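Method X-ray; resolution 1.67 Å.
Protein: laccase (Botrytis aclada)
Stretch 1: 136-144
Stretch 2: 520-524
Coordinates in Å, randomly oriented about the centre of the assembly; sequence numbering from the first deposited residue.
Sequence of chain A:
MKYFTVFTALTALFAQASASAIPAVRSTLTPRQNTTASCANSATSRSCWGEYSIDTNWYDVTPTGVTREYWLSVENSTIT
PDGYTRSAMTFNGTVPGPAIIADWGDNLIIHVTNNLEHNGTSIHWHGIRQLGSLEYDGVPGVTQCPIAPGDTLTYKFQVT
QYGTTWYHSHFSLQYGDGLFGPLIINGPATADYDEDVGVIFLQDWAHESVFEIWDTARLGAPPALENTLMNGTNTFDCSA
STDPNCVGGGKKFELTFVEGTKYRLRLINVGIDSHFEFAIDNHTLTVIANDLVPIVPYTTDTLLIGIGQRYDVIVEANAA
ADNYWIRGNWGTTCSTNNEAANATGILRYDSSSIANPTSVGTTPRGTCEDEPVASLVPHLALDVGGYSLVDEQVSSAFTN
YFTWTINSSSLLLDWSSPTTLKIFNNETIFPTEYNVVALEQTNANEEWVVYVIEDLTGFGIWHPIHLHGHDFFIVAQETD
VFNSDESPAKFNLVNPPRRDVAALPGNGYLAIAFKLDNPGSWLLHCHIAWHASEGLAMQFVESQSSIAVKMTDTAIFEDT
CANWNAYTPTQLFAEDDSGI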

ATOM      1  N   TYR A 136      16.103  -2.532   5.004  1.00 21.44           N
ATOM      2  CA  TYR A 136      15.093  -3.529   5.084  1.00 22.14           C
ATOM      3  C   TYR A 136      13.738  -2.980   4.594  1.00 21.28           C
ATOM      4  O   TYR A 136      12.707  -3.644   4.752  1.00 21.21           O
ATOM      5  CB  TYR A 136      15.003  -4.074   6.499  1.00 21.66           C
ATOM      6  CG  TYR A 136      16.297  -4.797   6.890  1.00 19.15           C
ATOM      7  CD1 TYR A 136      16.779  -5.839   6.086  1.00 21.24           C
ATOM      8  CD2 TYR A 136      17.041  -4.377   7.967  1.00 21.90           C
ATOM      9  CE1 TYR A 136      17.935  -6.489   6.389  1.00 25.21           C
ATOM     10  CE2 TYR A 136      18.213  -5.043   8.313  1.00 24.91           C
ATOM     11  CZ  TYR A 136      18.665  -6.066   7.491  1.00 22.84           C
ATOM     12  OH  TYR A 136      19.857  -6.734   7.783  1.00 25.88           O
ATOM     13  N   ASP A 137      13.772  -1.836   3.915  1.00 20.79           N
ATOM     14  CA  ASP A 137      12.575  -1.294   3.298  1.00 20.62           C
ATOM     15  C   ASP A 137      12.010  -2.118   2.141  1.00 20.64           C
ATOM     16  O   ASP A 137      10.829  -2.019   1.795  1.00 22.06           O
ATOM     17  CB  ASP A 137      12.802   0.152   2.887  1.00 20.30           C
ATOM     18  CG  ASP A 137      11.554   0.879   2.546  1.00 24.09           C
ATOM     19  OD1 ASP A 137      10.552   0.770   3.338  1.00 21.07           O
ATOM     20  OD2 ASP A 137      11.545   1.601   1.537  1.00 25.35           O
ATOM     21  N   GLY A 138      12.864  -2.923   1.529  1.00 20.09           N
ATOM     22  CA  GLY A 138      12.459  -3.880   0.507  1.00 20.21           C
ATOM     23  C   GLY A 138      12.179  -3.329  -0.856  1.00 20.24           C
ATOM     24  O   GLY A 138      11.497  -3.973  -1.629  1.00 22.30           O
ATOM     25  N   VAL A 139      12.861  -2.228  -1.264  1.00 20.97           N
ATOM     26  CA  VAL A 139      12.670  -1.702  -2.578  1.00 19.41           C
ATOM     27  C   VAL A 139      13.881  -2.147  -3.406  1.00 20.69           C
ATOM     28  O   VAL A 139      14.942  -1.596  -3.163  1.00 21.10           O
ATOM     29  CB  VAL A 139      12.603  -0.225  -2.647  1.00 18.41           C
ATOM     30  CG1 VAL A 139      12.353   0.280  -4.058  1.00 18.64           C
ATOM     31  CG2 VAL A 139      11.376   0.260  -1.693  1.00 19.94           C
ATOM     32  N   PRO A 140      13.663  -3.012  -4.360  1.00 22.18           N
ATOM     33  CA  PRO A 140      14.805  -3.474  -5.165  1.00 22.81           C
ATOM     34  C   PRO A 140      15.258  -2.350  -6.058  1.00 22.86           C
ATOM     35  O   PRO A 140      14.424  -1.639  -6.644  1.00 22.51           O
ATOM     36  CB  PRO A 140      14.210  -4.646  -5.946  1.00 23.18           C
ATOM     37  CG  PRO A 140      12.783  -4.296  -6.128  1.00 24.43           C
ATOM     38  CD  PRO A 140      12.390  -3.467  -4.933  1.00 23.32           C
ATOM     39  N   GLY A 141      16.582  -2.182  -6.182  1.00 22.37           N
ATOM     40  CA  GLY A 141      17.072  -1.033  -6.891  1.00 23.82           C
ATOM     41  C   GLY A 141      17.235   0.213  -6.075  1.00 23.48           C
ATOM     42  O   GLY A 141      17.832   1.199  -6.535  1.00 23.27           O
ATOM     43  N   VAL A 142      16.605   0.268  -4.895  1.00 23.30           N
ATOM     44  CA  VAL A 142      16.788   1.414  -4.015  1.00 23.42           C
ATOM     45  C   VAL A 142      17.434   1.017  -2.695  1.00 23.83           C
ATOM     46  O   VAL A 142      18.494   1.559  -2.307  1.00 24.07           O
ATOM     47  CB  VAL A 142      15.451   2.131  -3.751  1.00 23.89           C
ATOM     48  CG1 VAL A 142      15.656   3.268  -2.667  1.00 22.63           C
ATOM     49  CG2 VAL A 142      14.751   2.611  -5.078  1.00 23.07           C
ATOM     50  N   THR A 143      16.815   0.082  -1.942  1.00 23.24           N
ATOM     51  CA  THR A 143      17.334  -0.291  -0.597  1.00 23.53           C
ATOM     52  C   THR A 143      18.001  -1.652  -0.526  1.00 22.63           C
ATOM     53  O   THR A 143      18.581  -2.046   0.492  1.00 24.17           O
ATOM     54  CB  THR A 143      16.225  -0.221   0.456  1.00 23.40           C
ATOM     55  OG1 THR A 143      15.255  -1.192   0.138  1.00 22.53           O
ATOM     56  CG2 THR A 143      15.587   1.159   0.490  1.00 21.20           C
ATOM     57  N   GLN A 144      17.937  -2.376  -1.626  1.00 23.46           N
ATOM     58  CA  GLN A 144      18.562  -3.677  -1.762  1.00 22.56           C
ATOM     59  C   GLN A 144      18.652  -4.106  -3.209  1.00 22.19           C
ATOM     60  O   GLN A 144      17.932  -3.626  -4.080  1.00 23.16           O
ATOM     61  CB  GLN A 144      17.766  -4.775  -1.064  1.00 22.18           C
ATOM     62  CG  GLN A 144      16.380  -4.997  -1.574  1.00 24.22           C
ATOM     63  CD  GLN A 144      15.703  -6.155  -0.862  1.00 24.27           C
ATOM     64  OE1 GLN A 144      15.014  -5.942   0.152  1.00 21.81           O
ATOM     65  NE2 GLN A 144      15.928  -7.368  -1.335  1.00 20.86           N
TER
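Stretch 2 (520-524) GSWLL

Stretch 2, residues 520-524, is an extended strand that continues later in the chain. It lies against stretch 1, an irregular loop with neither helix nor strand. Touching residues are at least 378 positions apart in sequence. From Val 139 to Thr 143 the loop runs roughly opposite to the strand, so Ser 521 meets Val 142 and Thr 143 while Leu 523 meets Val 139 and Val 142. The closest CA atoms across the contact are those of Val 142 and Ser 521, 6.6 Å apart. The contact is small, 281 Å² with both sides summed, and no direct hydrogen bond crosses it.

Three residues cover the most surface: Val 142 on the loop, and Leu 523 and Ser 521 on the strand. Their CA-to-CB bonds all point toward the other stretch. The strand alternates, so Ser 521 and Leu 523 face the loop while the CA-to-CB bond of Trp 522, between them, points away.

Val 142 (chi1 t) touches both of these strand residues. Its CG1 lies 3.2 Å from Ser 521 O and 3.4 Å from Ser 521 OG, so this methyl packs closely against polar atoms. Its CG2 reaches Leu 523 CD1 at 4.3 Å, a looser apolar contact. Ser 521 has chi1 p, and its OG is hydrogen-bonded elsewhere in the structure.

Leu 523 has chi1 t and chi2 p. Its two methyls meet two different valines: CD1 approaches Val 142 as above, and CD2 lies 3.8 Å from Val 139 CG1. Next to Val 142, Thr 143 adds a smaller contact, with CG2 3.7 Å from Ser 521 O. Its OG1 is turned to its own loop and accepts a hydrogen bond from Val 139 N at 3.0 Å.

Backbone hydrogen bonds fold the loop back on itself. Val 139 O accepts from Val 142 N at 3.0 Å and from Thr 143 N at 2.8 Å. Within this folded loop, Val 139 and Val 142 both reach Leu 523. Gly 141, at the bend, has a positive phi of 87°; a CB there would be jammed against the preceding carbonyl O.

Trp 522 bends back despite its starting direction. With chi1 m, the end of its side chain comes nearer the loop, and CZ3 lies 3.9 Å from Asp 137 OD2. The carboxylate oxygen sits at the ring edge, near its plane.

One water bridges the stretches. It donates to Asp 137 OD2 at 2.8 Å and to Ser 521 O at 2.9 Å, and accepts from Leu 523 N at 3.1 Å. It thus links the loop carboxylate to the strand backbone.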

ATOM      1  N   GLY A 520      18.144   8.228   4.480  1.00 23.38           N
ATOM      2  CA  GLY A 520      17.945   7.051   3.630  1.00 24.63           C
ATOM      3  C   GLY A 520      17.588   7.420   2.206  1.00 22.29           C
ATOM      4  O   GLY A 520      17.677   8.554   1.770  1.00 24.34           O
ATOM      5  N   SER A 521      17.200   6.408   1.481  1.00 23.10           N
ATOM      6  CA  SER A 521      16.833   6.558   0.121  1.00 22.95           C
ATOM      7  C   SER A 521      15.419   6.051   0.027  1.00 22.10           C
ATOM      8  O   SER A 521      15.192   4.840   0.100  1.00 22.23           O
ATOM      9  CB  SER A 521      17.755   5.734  -0.728  1.00 22.40           C
ATOM     10  OG  SER A 521      17.805   4.403  -0.261  1.00 25.99           O
ATOM     11  N   TRP A 522      14.517   6.990  -0.183  1.00 22.11           N
ATOM     12  CA  TRP A 522      13.083   6.751  -0.057  1.00 21.01           C
ATOM     13  C   TRP A 522      12.333   6.904  -1.366  1.00 20.42           C
ATOM     14  O   TRP A 522      12.256   7.978  -1.926  1.00 20.70           O
ATOM     15  CB  TRP A 522      12.534   7.682   1.011  1.00 21.23           C
ATOM     16  CG  TRP A 522      13.260   7.539   2.273  1.00 20.23           C
ATOM     17  CD1 TRP A 522      13.966   8.505   2.951  1.00 21.49           C
ATOM     18  CD2 TRP A 522      13.396   6.361   3.044  1.00 21.20           C
ATOM     19  NE1 TRP A 522      14.508   8.016   4.044  1.00 21.48           N
ATOM     20  CE2 TRP A 522      14.169   6.709   4.185  1.00 19.30           C
ATOM     21  CE3 TRP A 522      12.874   5.080   2.961  1.00 21.93           C
ATOM     22  CZ2 TRP A 522      14.455   5.821   5.187  1.00 21.56           C
ATOM     23  CZ3 TRP A 522      13.177   4.168   3.977  1.00 21.69           C
ATOM     24  CH2 TRP A 522      13.986   4.544   5.069  1.00 19.44           C
ATOM     25  N   LEU A 523      11.782   5.819  -1.816  1.00 21.19           N
ATOM     26  CA  LEU A 523      11.012   5.785  -3.040  1.00 21.33           C
ATOM     27  C   LEU A 523       9.676   6.534  -2.864  1.00 21.79           C
ATOM     28  O   LEU A 523       9.052   6.479  -1.791  1.00 22.76           O
ATOM     29  CB  LEU A 523      10.743   4.348  -3.450  1.00 20.87           C
ATOM     30  CG  LEU A 523      10.075   4.148  -4.818  1.00 22.36           C
ATOM     31  CD1 LEU A 523      11.074   4.612  -5.946  1.00 23.72           C
ATOM     32  CD2 LEU A 523       9.664   2.715  -5.015  1.00 22.88           C
ATOM     33  N   LEU A 524       9.261   7.262  -3.888  1.00 21.48           N
ATOM     34  CA  LEU A 524       7.920   7.815  -3.928  1.00 22.31           C
ATOM     35  C   LEU A 524       7.387   7.453  -5.311  1.00 22.70           C
ATOM     36  O   LEU A 524       8.075   7.602  -6.295  1.00 23.52           O
ATOM     37  CB  LEU A 524       7.931   9.330  -3.758  1.00 22.48           C
ATOM     38  CG  LEU A 524       6.565   9.999  -4.005  1.00 23.93           C
ATOM     39  CD1 LEU A 524       6.382  11.181  -3.059  1.00 23.97           C
ATOM     40  CD2 LEU A 524       6.423  10.381  -5.507  1.00 20.55           C
TER
HETATM   41  O   HOH W   1      12.703   3.331  -0.307  1.00 22.96           O